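Local coordinates for protein tripeptidase (PDB 3RZA) that probably hydrolyses tripeptides, as a metal-dependent peptidase of the M20 family that binds zinc and calcium ions, at residues N314-A318 / V319-A323. Sequence-based numbering, arbitrary orientation.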
loop_
_atom_site.group_PDB
_atom_site.type_symbol
_atom_site.label_atom_id
_atom_site.label_comp_id
_atom_site.label_asym_id
_atom_site.label_seq_id
_atom_site.Cartn_x
_atom_site.Cartn_y
_atom_site.Cartn_z
ATOM N N ASN A 314 8.480 -41.645 8.002
ATOM C CA ASN A 314 8.928 -42.772 7.198
ATOM C C ASN A 314 7.711 -43.615 6.758
ATOM O O ASN A 314 6.835 -43.919 7.565
ATOM C CB ASN A 314 9.935 -43.592 8.025
ATOM C CG ASN A 314 10.535 -44.747 7.268
ATOM O OD1 ASN A 314 9.827 -45.640 6.774
ATOM N ND2 ASN A 314 11.853 -44.791 7.242
ATOM N N ASP A 315 7.680 -43.998 5.483
ATOM C CA ASP A 315 6.508 -44.682 4.902
ATOM C C ASP A 315 6.241 -46.100 5.441
ATOM O O ASP A 315 5.147 -46.617 5.229
ATOM C CB ASP A 315 6.613 -44.741 3.371
ATOM C CG ASP A 315 6.542 -43.361 2.727
ATOM O OD1 ASP A 315 5.420 -42.942 2.322
ATOM O OD2 ASP A 315 7.610 -42.692 2.656
ATOM N N ASN A 316 7.228 -46.710 6.124
ATOM C CA ASN A 316 7.065 -48.019 6.778
ATOM C C ASN A 316 6.572 -47.958 8.232
ATOM O O ASN A 316 6.378 -49.010 8.847
ATOM C CB ASN A 316 8.387 -48.797 6.725
ATOM C CG ASN A 316 8.962 -48.859 5.332
ATOM O OD1 ASN A 316 10.062 -48.374 5.089
ATOM N ND2 ASN A 316 8.187 -49.398 4.390
ATOM N N GLU A 317 6.376 -46.747 8.772
ATOM C CA GLU A 317 5.895 -46.574 10.140
ATOM C C GLU A 317 4.469 -47.050 10.273
ATOM O O GLU A 317 3.688 -46.911 9.324
ATOM C CB GLU A 317 5.942 -45.106 10.576
ATOM C CG GLU A 317 7.327 -44.616 10.946
ATOM C CD GLU A 317 7.801 -45.110 12.316
ATOM O OE1 GLU A 317 7.111 -44.865 13.342
ATOM O OE2 GLU A 317 8.882 -45.723 12.358
ATOM N N ALA A 318 4.158 -47.636 11.443
ATOM C CA ALA A 318 2.812 -48.131 11.784
ATOM C C ALA A 318 1.704 -47.135 11.473
ATOM O O ALA A 318 0.676 -47.509 10.903
ATOM C CB ALA A 318 2.746 -48.519 13.276
ATOM N N VAL A 319 1.923 -45.869 11.852
ATOM C CA VAL A 319 0.932 -44.811 11.626
ATOM C C VAL A 319 0.552 -44.614 10.144
ATOM O O VAL A 319 -0.622 -44.366 9.835
ATOM C CB VAL A 319 1.365 -43.456 12.278
ATOM C CG1 VAL A 319 2.638 -42.877 11.625
ATOM C CG2 VAL A 319 0.225 -42.462 12.242
ATOM N N VAL A 320 1.526 -44.749 9.242
ATOM C CA VAL A 320 1.283 -44.614 7.798
ATOM C C VAL A 320 0.586 -45.853 7.250
ATOM O O VAL A 320 -0.394 -45.750 6.519
ATOM C CB VAL A 320 2.598 -44.386 7.013
ATOM C CG1 VAL A 320 2.314 -44.241 5.523
ATOM C CG2 VAL A 320 3.375 -43.163 7.545
ATOM N N LYS A 321 1.094 -47.025 7.620
ATOM C CA LYS A 321 0.541 -48.307 7.154
ATOM C C LYS A 321 -0.911 -48.548 7.588
ATOM O O LYS A 321 -1.720 -49.025 6.802
ATOM C CB LYS A 321 1.434 -49.475 7.608
ATOM C CG LYS A 321 2.854 -49.468 6.958
ATOM C CD LYS A 321 2.819 -50.062 5.536
ATOM C CE LYS A 321 3.882 -49.475 4.578
ATOM N NZ LYS A 321 3.437 -48.239 3.819
ATOM N N ILE A 322 -1.245 -48.179 8.819
ATOM C CA ILE A 322 -2.638 -48.263 9.312
ATOM C C ILE A 322 -3.589 -47.303 8.538
ATOM O O ILE A 322 -4.710 -47.699 8.163
ATOM C CB ILE A 322 -2.703 -48.050 10.843
ATOM C CG1 ILE A 322 -2.000 -49.216 11.572
ATOM C CG2 ILE A 322 -4.139 -47.931 11.307
ATOM C CD1 ILE A 322 -1.582 -48.900 13.030
ATOM N N ALA A 323 -3.126 -46.093 8.217
ATOM C CA ALA A 323 -3.937 -45.147 7.395
ATOM C C ALA A 323 -4.186 -45.682 5.981
ATOM O O ALA A 323 -5.317 -45.592 5.442
ATOM C CB ALA A 323 -3.262 -43.760 7.324
HETATM O O HOH W 1 4.162 -45.143 13.789
#
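Lys321 folds back from the first turn of helix 318-329 onto the loop that leads into it, and its NZ donates to Asp315 O at 2.7 Å. Bends at chi2 (-81°) and chi4 curl the chain back along the turn; the ammonium approaches tilted 27° from the carbonyl plane, and CG passes beside Glu317 O. A long, flexible lysine suits this place because its methylenes can lie along the backbone while its charge reaches a carbonyl, and Gln324 OE1 takes a second bond from NZ.

Backbone bonds start the helix. Glu317, the N-cap residue, offers its O to Lys321 N in a nearly straight bond (3.1 Å, 172°) and more weakly to Val320 N; Ala318 O then accepts from Ile322 N at 2.9 Å. The Glu317 carboxylate serves the cap indirectly: with its chain bent at chi2, OE1 accepts from a water that in turn accepts from Val319 N.

Ahead of the cap, a type I turn closes with Glu317 N on Asn314 O. Its first residue suits an Asx turn, since the short side chain of Asn314 places OD1 2.9 Å from Asn316 N, which approaches in the plane of that side-chain carbonyl. Asp315 points its carboxylate elsewhere, to a salt bridge with Lys312.

The Val320 methyls rest against loop carbonyl oxygens, CG2 3.5 Å from Asn314 O and CG1 near Asp315 O, while Val196 of strand 194-209 packs against this valine. Ala318 CB and Ile322 CD1 make an apolar touch at 4.4 Å. Branched Val319 and Ile322 suit the buried face against Phe181 of strand 181-184; Ile322 also meets helix 374-393.

The chemistry implies a helix start held by burial of Val319, Val320 and Ile322 against the sheet, and by Lys321 on Asp315 O and the water on Val319 N.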